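Local atomic coordinates of minor structural protein 5 (Lactococcus phage Tuc2009, PDB entry 5E7T), a protein that probably serves as an accessory baseplate component of the phage, with a galactose-binding-like domain that may help the virion attach to saccharides on its lactococcal host. Residues 5-10 against 207-212; 53-58 against 174-179; 90-95 against 139-144. All blocks are in the same frame, centred on the assembly; numbering follows the deposited sequence.

Interaction 1: residues 5-10 against 207-212; sequences NYLHTA and VGTYVD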
loop_
_atom_site.group_PDB
_atom_site.type_symbol
_atom_site.label_atom_id
_atom_site.label_comp_id
_atom_site.label_asym_id
_atom_site.label_seq_id
_atom_site.Cartn_x
_atom_site.Cartn_y
_atom_site.Cartn_z
ATOM N N ASN B 5 -40.790 23.063 61.935
ATOM C CA ASN B 5 -41.483 22.655 60.716
ATOM C C ASN B 5 -40.656 21.685 59.892
ATOM O O ASN B 5 -39.466 21.927 59.662
ATOM C CB ASN B 5 -41.849 23.889 59.867
ATOM C CG ASN B 5 -40.832 25.020 59.797
ATOM O OD1 ASN B 5 -39.664 24.899 60.191
ATOM N ND2 ASN B 5 -41.262 26.155 59.267
ATOM N N TYR B 6 -41.301 20.598 59.425
ATOM C CA TYR B 6 -40.668 19.534 58.630
ATOM C C TYR B 6 -41.327 19.360 57.256
ATOM O O TYR B 6 -42.554 19.221 57.183
ATOM C CB TYR B 6 -40.691 18.192 59.397
ATOM C CG TYR B 6 -40.021 18.247 60.752
ATOM C CD1 TYR B 6 -40.736 18.614 61.890
ATOM C CD2 TYR B 6 -38.674 17.930 60.898
ATOM C CE1 TYR B 6 -40.121 18.683 63.138
ATOM C CE2 TYR B 6 -38.050 17.988 62.144
ATOM C CZ TYR B 6 -38.777 18.369 63.260
ATOM O OH TYR B 6 -38.178 18.423 64.492
ATOM N N LEU B 7 -40.509 19.372 56.170
ATOM C CA LEU B 7 -40.999 19.163 54.808
ATOM C C LEU B 7 -40.989 17.675 54.513
ATOM O O LEU B 7 -39.931 17.041 54.603
ATOM C CB LEU B 7 -40.179 19.925 53.762
ATOM C CG LEU B 7 -40.400 19.468 52.309
ATOM C CD1 LEU B 7 -41.497 20.266 51.626
ATOM C CD2 LEU B 7 -39.097 19.478 51.520
ATOM N N HIS B 8 -42.165 17.123 54.165
ATOM C CA HIS B 8 -42.320 15.709 53.855
ATOM C C HIS B 8 -42.493 15.493 52.374
ATOM O O HIS B 8 -43.412 16.054 51.775
ATOM C CB HIS B 8 -43.458 15.077 54.658
ATOM C CG HIS B 8 -43.258 15.191 56.134
ATOM N ND1 HIS B 8 -44.000 16.077 56.891
ATOM C CD2 HIS B 8 -42.348 14.590 56.932
ATOM C CE1 HIS B 8 -43.544 15.962 58.126
ATOM N NE2 HIS B 8 -42.558 15.068 58.201
ATOM N N THR B 9 -41.582 14.694 51.782
ATOM C CA THR B 9 -41.552 14.379 50.358
ATOM C C THR B 9 -41.799 12.888 50.098
ATOM O O THR B 9 -41.281 12.039 50.827
ATOM C CB THR B 9 -40.267 14.902 49.735
ATOM O OG1 THR B 9 -39.858 16.104 50.404
ATOM C CG2 THR B 9 -40.419 15.170 48.258
ATOM N N ALA B 10 -42.644 12.589 49.090
ATOM C CA ALA B 10 -43.033 11.236 48.671
ATOM C C ALA B 10 -43.213 11.172 47.156
ATOM O O ALA B 10 -43.502 12.183 46.531
ATOM C CB ALA B 10 -44.304 10.794 49.377
ATOM N N VAL B 207 -44.357 13.769 42.315
ATOM C CA VAL B 207 -43.844 14.115 43.640
ATOM C C VAL B 207 -44.976 14.675 44.527
ATOM O O VAL B 207 -45.811 15.458 44.072
ATOM C CB VAL B 207 -42.589 15.021 43.586
ATOM C CG1 VAL B 207 -42.900 16.403 43.039
ATOM C CG2 VAL B 207 -41.904 15.112 44.940
ATOM N N GLY B 208 -44.998 14.236 45.772
ATOM C CA GLY B 208 -45.975 14.648 46.764
ATOM C C GLY B 208 -45.316 15.338 47.932
ATOM O O GLY B 208 -44.296 14.862 48.433
ATOM N N THR B 209 -45.882 16.480 48.354
ATOM C CA THR B 209 -45.360 17.261 49.471
ATOM C C THR B 209 -46.423 17.787 50.402
ATOM O O THR B 209 -47.545 18.082 49.990
ATOM C CB THR B 209 -44.449 18.399 49.013
ATOM O OG1 THR B 209 -44.923 18.918 47.774
ATOM C CG2 THR B 209 -43.004 17.973 48.897
ATOM N N TYR B 210 -46.040 17.878 51.680
ATOM C CA TYR B 210 -46.787 18.429 52.805
ATOM C C TYR B 210 -45.774 18.885 53.866
ATOM O O TYR B 210 -44.628 18.417 53.855
ATOM C CB TYR B 210 -47.906 17.493 53.313
ATOM C CG TYR B 210 -47.513 16.462 54.342
ATOM C CD1 TYR B 210 -47.517 16.766 55.697
ATOM C CD2 TYR B 210 -47.261 15.148 53.974
ATOM C CE1 TYR B 210 -47.211 15.805 56.656
ATOM C CE2 TYR B 210 -46.943 14.178 54.923
ATOM C CZ TYR B 210 -46.915 14.512 56.266
ATOM O OH TYR B 210 -46.602 13.570 57.220
ATOM N N VAL B 211 -46.168 19.839 54.732
ATOM C CA VAL B 211 -45.261 20.462 55.705
ATOM C C VAL B 211 -45.772 20.520 57.155
ATOM O O VAL B 211 -46.869 20.048 57.469
ATOM C CB VAL B 211 -44.868 21.896 55.229
ATOM C CG1 VAL B 211 -43.810 21.859 54.142
ATOM C CG2 VAL B 211 -46.088 22.696 54.772
ATOM N N ASP B 212 -44.907 21.104 58.030
ATOM C CA ASP B 212 -45.051 21.498 59.440
ATOM C C ASP B 212 -45.390 20.403 60.470
ATOM O O ASP B 212 -45.334 20.697 61.680
ATOM C CB ASP B 212 -46.109 22.631 59.577
ATOM C CG ASP B 212 -45.577 24.057 59.577
ATOM O OD1 ASP B 212 -44.709 24.368 60.421
ATOM O OD2 ASP B 212 -46.116 24.891 58.814
#

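Interaction 2: residues 53-58 against 174-179; sequences YGEVTM and TIRVRN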
loop_
_atom_site.group_PDB
_atom_site.type_symbol
_atom_site.label_atom_id
_atom_site.label_comp_id
_atom_site.label_asym_id
_atom_site.label_seq_id
_atom_site.Cartn_x
_atom_site.Cartn_y
_atom_site.Cartn_z
ATOM N N TYR B 53 -41.359 -13.507 35.764
ATOM C CA TYR B 53 -40.666 -14.281 36.801
ATOM C C TYR B 53 -39.895 -15.494 36.263
ATOM O O TYR B 53 -40.041 -15.867 35.105
ATOM C CB TYR B 53 -41.715 -14.744 37.867
ATOM C CG TYR B 53 -42.776 -15.666 37.288
ATOM C CD1 TYR B 53 -42.487 -16.997 36.986
ATOM C CD2 TYR B 53 -44.039 -15.190 36.965
ATOM C CE1 TYR B 53 -43.414 -17.812 36.340
ATOM C CE2 TYR B 53 -44.984 -16.007 36.349
ATOM C CZ TYR B 53 -44.666 -17.316 36.033
ATOM O OH TYR B 53 -45.593 -18.138 35.439
ATOM N N GLY B 54 -39.153 -16.134 37.148
ATOM C CA GLY B 54 -38.424 -17.355 36.857
ATOM C C GLY B 54 -38.991 -18.494 37.681
ATOM O O GLY B 54 -39.299 -18.303 38.862
ATOM N N GLU B 55 -39.164 -19.672 37.067
ATOM C CA GLU B 55 -39.682 -20.862 37.738
ATOM C C GLU B 55 -38.568 -21.885 37.823
ATOM O O GLU B 55 -37.813 -22.041 36.864
ATOM C CB GLU B 55 -40.909 -21.444 36.992
ATOM C CG GLU B 55 -41.787 -22.347 37.851
ATOM C CD GLU B 55 -42.896 -23.073 37.119
ATOM O OE1 GLU B 55 -44.080 -22.779 37.398
ATOM O OE2 GLU B 55 -42.584 -23.971 36.303
ATOM N N VAL B 56 -38.447 -22.557 38.973
ATOM C CA VAL B 56 -37.419 -23.570 39.224
ATOM C C VAL B 56 -37.941 -24.540 40.269
ATOM O O VAL B 56 -38.644 -24.136 41.197
ATOM C CB VAL B 56 -36.025 -22.961 39.591
ATOM C CG1 VAL B 56 -36.014 -22.356 40.994
ATOM C CG2 VAL B 56 -34.902 -23.981 39.428
ATOM N N THR B 57 -37.594 -25.816 40.103
ATOM C CA THR B 57 -38.018 -26.927 40.942
ATOM C C THR B 57 -36.804 -27.539 41.624
ATOM O O THR B 57 -35.873 -27.973 40.959
ATOM C CB THR B 57 -38.776 -27.930 40.065
ATOM O OG1 THR B 57 -39.796 -27.254 39.315
ATOM C CG2 THR B 57 -39.345 -29.069 40.836
ATOM N N MET B 58 -36.818 -27.563 42.938
ATOM C CA MET B 58 -35.748 -28.110 43.751
ATOM C C MET B 58 -36.198 -29.474 44.259
ATOM O O MET B 58 -37.268 -29.562 44.863
ATOM C CB MET B 58 -35.454 -27.174 44.918
ATOM C CG MET B 58 -35.373 -25.717 44.532
ATOM S SD MET B 58 -33.748 -25.312 43.935
ATOM C CE MET B 58 -33.098 -24.539 45.316
ATOM N N THR B 174 -41.749 -26.252 43.865
ATOM C CA THR B 174 -41.627 -25.416 42.680
ATOM C C THR B 174 -41.849 -24.023 43.168
ATOM O O THR B 174 -42.794 -23.782 43.918
ATOM C CB THR B 174 -42.569 -25.862 41.592
ATOM O OG1 THR B 174 -42.415 -27.278 41.409
ATOM C CG2 THR B 174 -42.310 -25.147 40.312
ATOM N N ILE B 175 -40.917 -23.133 42.839
ATOM C CA ILE B 175 -40.888 -21.746 43.289
ATOM C C ILE B 175 -40.784 -20.803 42.120
ATOM O O ILE B 175 -40.082 -21.086 41.147
ATOM C CB ILE B 175 -39.742 -21.526 44.326
ATOM C CG1 ILE B 175 -39.835 -20.138 45.016
ATOM C CG2 ILE B 175 -38.346 -21.792 43.735
ATOM C CD1 ILE B 175 -38.761 -19.836 46.076
ATOM N N ARG B 176 -41.484 -19.680 42.218
ATOM C CA ARG B 176 -41.451 -18.620 41.234
ATOM C C ARG B 176 -40.768 -17.444 41.890
ATOM O O ARG B 176 -41.066 -17.141 43.044
ATOM C CB ARG B 176 -42.850 -18.281 40.766
ATOM C CG ARG B 176 -43.380 -19.357 39.851
ATOM C CD ARG B 176 -44.788 -19.076 39.443
ATOM N NE ARG B 176 -45.250 -20.035 38.449
ATOM C CZ ARG B 176 -46.447 -19.982 37.877
ATOM N NH1 ARG B 176 -47.293 -19.008 38.185
ATOM N NH2 ARG B 176 -46.804 -20.897 36.987
ATOM N N VAL B 177 -39.780 -16.855 41.215
ATOM C CA VAL B 177 -39.033 -15.732 41.759
ATOM C C VAL B 177 -39.254 -14.540 40.841
ATOM O O VAL B 177 -38.954 -14.618 39.655
ATOM C CB VAL B 177 -37.549 -16.101 41.942
ATOM C CG1 VAL B 177 -36.710 -14.877 42.262
ATOM C CG2 VAL B 177 -37.376 -17.174 43.013
ATOM N N ARG B 178 -39.846 -13.461 41.387
ATOM C CA ARG B 178 -40.202 -12.220 40.697
ATOM C C ARG B 178 -39.485 -11.019 41.346
ATOM O O ARG B 178 -39.375 -10.942 42.566
ATOM C CB ARG B 178 -41.727 -12.032 40.737
ATOM C CG ARG B 178 -42.233 -10.719 40.179
ATOM C CD ARG B 178 -43.739 -10.668 40.245
ATOM N NE ARG B 178 -44.232 -10.028 41.461
ATOM C CZ ARG B 178 -45.510 -10.022 41.826
ATOM N NH1 ARG B 178 -46.425 -10.621 41.078
ATOM N NH2 ARG B 178 -45.885 -9.418 42.945
ATOM N N ASN B 179 -39.007 -10.097 40.503
ATOM C CA ASN B 179 -38.308 -8.861 40.831
ATOM C C ASN B 179 -37.253 -8.982 41.969
ATOM O O ASN B 179 -37.308 -8.212 42.947
ATOM C CB ASN B 179 -39.297 -7.756 41.126
ATOM C CG ASN B 179 -40.365 -7.492 40.097
ATOM O OD1 ASN B 179 -41.486 -7.120 40.465
ATOM N ND2 ASN B 179 -40.049 -7.616 38.802
#

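Interaction 3: residues 90-95 against 139-144; sequences VDVMFT and IRITQT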
loop_
_atom_site.group_PDB
_atom_site.type_symbol
_atom_site.label_atom_id
_atom_site.label_comp_id
_atom_site.label_asym_id
_atom_site.label_seq_id
_atom_site.Cartn_x
_atom_site.Cartn_y
_atom_site.Cartn_z
ATOM N N VAL B 90 -37.378 -9.516 47.408
ATOM C CA VAL B 90 -37.798 -10.463 46.373
ATOM C C VAL B 90 -39.238 -10.898 46.606
ATOM O O VAL B 90 -39.666 -10.986 47.763
ATOM C CB VAL B 90 -36.817 -11.677 46.286
ATOM C CG1 VAL B 90 -36.810 -12.510 47.567
ATOM C CG2 VAL B 90 -37.095 -12.544 45.069
ATOM N N ASP B 91 -39.985 -11.143 45.496
ATOM C CA ASP B 91 -41.337 -11.705 45.460
ATOM C C ASP B 91 -41.170 -13.185 45.159
ATOM O O ASP B 91 -40.443 -13.555 44.248
ATOM C CB ASP B 91 -42.210 -11.050 44.388
ATOM C CG ASP B 91 -42.618 -9.625 44.683
ATOM O OD1 ASP B 91 -42.244 -9.105 45.764
ATOM O OD2 ASP B 91 -43.258 -9.008 43.813
ATOM N N VAL B 92 -41.811 -14.027 45.949
ATOM C CA VAL B 92 -41.657 -15.466 45.862
ATOM C C VAL B 92 -43.017 -16.192 45.913
ATOM O O VAL B 92 -43.915 -15.770 46.649
ATOM C CB VAL B 92 -40.657 -15.841 46.984
ATOM C CG1 VAL B 92 -41.184 -16.874 47.960
ATOM C CG2 VAL B 92 -39.319 -16.237 46.403
ATOM N N MET B 93 -43.182 -17.246 45.102
ATOM C CA MET B 93 -44.438 -17.998 45.062
ATOM C C MET B 93 -44.203 -19.475 44.954
ATOM O O MET B 93 -43.439 -19.907 44.096
ATOM C CB MET B 93 -45.330 -17.519 43.924
ATOM C CG MET B 93 -46.473 -18.429 43.604
ATOM S SD MET B 93 -47.735 -17.487 42.781
ATOM C CE MET B 93 -48.510 -18.735 42.006
ATOM N N PHE B 94 -44.873 -20.252 45.808
ATOM C CA PHE B 94 -44.725 -21.689 45.778
ATOM C C PHE B 94 -45.965 -22.247 45.162
ATOM O O PHE B 94 -47.056 -22.087 45.723
ATOM C CB PHE B 94 -44.484 -22.252 47.189
ATOM C CG PHE B 94 -43.166 -21.832 47.795
ATOM C CD1 PHE B 94 -43.019 -20.577 48.389
ATOM C CD2 PHE B 94 -42.069 -22.685 47.774
ATOM C CE1 PHE B 94 -41.812 -20.204 48.976
ATOM C CE2 PHE B 94 -40.857 -22.295 48.335
ATOM C CZ PHE B 94 -40.739 -21.061 48.939
ATOM N N THR B 95 -45.806 -22.872 43.984
ATOM C CA THR B 95 -46.918 -23.450 43.241
ATOM C C THR B 95 -47.136 -24.919 43.584
ATOM O O THR B 95 -48.211 -25.467 43.314
ATOM C CB THR B 95 -46.743 -23.203 41.761
ATOM O OG1 THR B 95 -45.636 -23.948 41.285
ATOM C CG2 THR B 95 -46.512 -21.762 41.449
ATOM N N ILE B 139 -45.260 -13.779 48.074
ATOM C CA ILE B 139 -44.737 -13.349 49.348
ATOM C C ILE B 139 -43.554 -12.411 49.052
ATOM O O ILE B 139 -42.626 -12.804 48.320
ATOM C CB ILE B 139 -44.294 -14.561 50.222
ATOM C CG1 ILE B 139 -45.382 -15.639 50.342
ATOM C CG2 ILE B 139 -43.806 -14.104 51.600
ATOM C CD1 ILE B 139 -44.841 -17.066 50.661
ATOM N N ARG B 140 -43.581 -11.187 49.615
ATOM C CA ARG B 140 -42.468 -10.238 49.525
ATOM C C ARG B 140 -41.565 -10.503 50.733
ATOM O O ARG B 140 -42.046 -10.471 51.871
ATOM C CB ARG B 140 -42.962 -8.799 49.594
ATOM C CG ARG B 140 -41.823 -7.803 49.656
ATOM C CD ARG B 140 -42.149 -6.452 49.073
ATOM N NE ARG B 140 -41.638 -5.409 49.956
ATOM C CZ ARG B 140 -40.597 -4.632 49.686
ATOM N NH1 ARG B 140 -39.975 -4.726 48.516
ATOM N NH2 ARG B 140 -40.187 -3.730 50.572
ATOM N N ILE B 141 -40.273 -10.778 50.501
ATOM C CA ILE B 141 -39.327 -11.070 51.586
ATOM C C ILE B 141 -38.168 -10.089 51.507
ATOM O O ILE B 141 -37.606 -9.912 50.434
ATOM C CB ILE B 141 -38.881 -12.558 51.545
ATOM C CG1 ILE B 141 -40.099 -13.501 51.490
ATOM C CG2 ILE B 141 -38.010 -12.897 52.752
ATOM C CD1 ILE B 141 -39.845 -14.778 50.921
ATOM N N THR B 142 -37.839 -9.417 52.620
ATOM C CA THR B 142 -36.749 -8.427 52.698
ATOM C C THR B 142 -35.774 -8.758 53.830
ATOM O O THR B 142 -36.175 -9.347 54.840
ATOM C CB THR B 142 -37.294 -6.981 52.793
ATOM O OG1 THR B 142 -37.696 -6.674 54.129
ATOM C CG2 THR B 142 -38.435 -6.700 51.829
ATOM N N GLN B 143 -34.492 -8.387 53.666
ATOM C CA GLN B 143 -33.433 -8.622 54.658
ATOM C C GLN B 143 -32.233 -7.710 54.400
ATOM O O GLN B 143 -31.734 -7.653 53.273
ATOM C CB GLN B 143 -32.995 -10.093 54.630
ATOM C CG GLN B 143 -31.847 -10.474 55.556
ATOM C CD GLN B 143 -32.233 -10.559 56.997
ATOM O OE1 GLN B 143 -32.979 -11.454 57.421
ATOM N NE2 GLN B 143 -31.648 -9.682 57.795
ATOM N N THR B 144 -31.774 -6.994 55.451
ATOM C CA THR B 144 -30.587 -6.152 55.361
ATOM C C THR B 144 -29.443 -6.984 55.894
ATOM O O THR B 144 -29.606 -7.666 56.908
ATOM C CB THR B 144 -30.761 -4.823 56.090
ATOM O OG1 THR B 144 -31.930 -4.144 55.605
ATOM C CG2 THR B 144 -29.559 -3.925 55.920
#

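Interaction 1: residues 5-10 against 207-212
His8 and Ala10 of strand 8-10 pair antiparallel with Tyr210 and Gly208 of strand 207-210, the two short axes passing 4.7 Å apart at 161°. Each of these hydrogen-bonded pairs exchanges two N-H...O bonds, among them His8 N to Tyr210 O at 2.8 Å, and Thr9 faces Thr209 between them as a non-hydrogen-bonded pair. His8 and Tyr210 project from the same side of the sheet, and their rings overlap obliquely, planes 34° apart and centroids separated by 4.5 Å. His8 CB sits over the Tyr210 face in a CH-pi contact, 3.9 Å from the ring centroid, while ND1 of the imidazole meets the CE1/CZ side of the phenol. In return, Tyr210 OH lies above the imidazole near its rim, on the face opposite the carbonyl carbon of Tyr6. With CG between its backbone N and carbonyl carbon, chi1 87°, the Tyr210 ring stays on the side of the sheet that carries His8. On the other side of the sheet, methyls meet: Thr9 CG2 touches Val207 CG2 at 3.6 Å and Thr209 CG2 at 3.9 Å, the two threonines lying side by side. Leu7 CD1 reaches Val211 CG1 at 3.8 Å. At the exposed end, Asp212 OD1 faces Asn5 CB, not the amide group. Strand 225-228 flanks 206-210 on its other edge, and Tyr224 meets the Tyr210 ring edge-to-face. Tyr210 OH accepts a bond from Ser218 N and His8 NE2 makes a weak one to Pro215 O, so the aromatic pair has its polar tips satisfied by the following loop and ties the start of the chain to it.

Interaction 2: residues 53-58 against 174-179
Gly54 with Val177 and Val56 with Ile175 form hydrogen-bonded antiparallel pairs, each closed by two backbone bonds; Val177 N to Gly54 O is 2.8 Å and Ile175 N to Val56 O is 3.0 Å. Charge enters on the side that carries Glu55 and Arg176. Arg176 NE donates to Glu55 OE1 at 3.2 Å with an N-H...O angle of 156°, the oxygen lying in the guanidinium plane at its edge and being met on its anti side. NH2 adds a weak second bond to the same OE1, so one oxygen receives both N-H groups. The Arg176 chain runs extended from CG to NE across the Tyr53 ring and brings NE to the Glu55 carboxylate.

These strands are the second and third of a five-stranded antiparallel sheet, one layer of a beta sandwich consistent with the galactose-binding-like family; Val56 and Ile175 face inward, where Leu161 of the other sheet touches Val56. Among the apolar contacts, Val56 CG1 meets Ile175 CG2 at 3.6 Å, the two side chains pointing the same way.

Aromatic contacts join the charged group. Arg176 CD lies over the Tyr53 face, 3.9 Å from the ring centroid in a CH-pi contact, and ring and guanidinium planes are only 18° apart. Tyr53 OH rests above the centre of the guanidinium, 3.2 Å from Arg176 CZ; it is hydrogen-bonded instead to Glu50. Of the hydroxyl contacts, Thr57 OG1 and Thr174 OG1 share a weak bond of 3.4 Å, and Thr174 CG2 packs against Glu55 CG.

Interaction 3: residues 90-95 against 139-144
Asp91 and Arg140 face each other as a non-hydrogen-bonded antiparallel pair, but their flat ends do not meet: carboxylate and guanidinium planes stand 82° apart, with Asp91 OD1 5.6 Å from Arg140 NE. Thr142 CG2, two residues along the same strand, covers the centre of one guanidinium face, 3.6 Å above its plane. The Arg140 chain bends at chi3 (136°), which turns NE off the line of the chain. Across the contact, Asp91 OD1 lies against the aliphatic root of the arginine, 3.9 Å from Arg140 CB. The other carboxylate oxygen, OD2, forms a salt bridge with Arg178 NE.

On both sides of this pair the backbones close in full. Val90 and Ile141 exchange two bonds, Ile141 N to Val90 O being 2.8 Å; Val92 and Ile139 do the same, Ile139 N to Val92 O being 2.8 Å. The short axes cross at 136°, a marked twist. On the buried face, Ile141 CD1 reaches diagonally to Val92 CG1 at 3.9 Å. Directly opposed partners pack more loosely, as with Val90 CG1 and Ile141 CB at 4.5 Å.

Within its own sheet, strand 85-98 lies between 139-146 and 171-184, and Val90 and Val92 pack on Val177 and Ile175 of the latter. Ile141 also touches Ile125 of strand 121-126 in the facing sheet. Strand 139-146 is outermost in this chain, yet residues 139-142 pair antiparallel with a strand of another protein's chain, so the sheet runs on across the interface.

Along the chain the contacts are nested: interaction 3 lies inside the loop closed by interaction 2, and both lie inside the long loop closed by interaction 1. Interactions 2 and 3 have centres 10 Å apart and share one five-stranded sheet, where 171-184 and 85-98 are neighbours. They touch where Arg176 N lies 2.7 Å from Met93 O, a probable backbone hydrogen bond. Interaction 1 belongs to a separate three-stranded sheet, its centre about 39 Å and 31 Å from those of interactions 2 and 3. The N-terminal strand thus pairs with a strand from the C-terminal part of the protein, and the sheet shared by interactions 2 and 3 is formed from the chain between them.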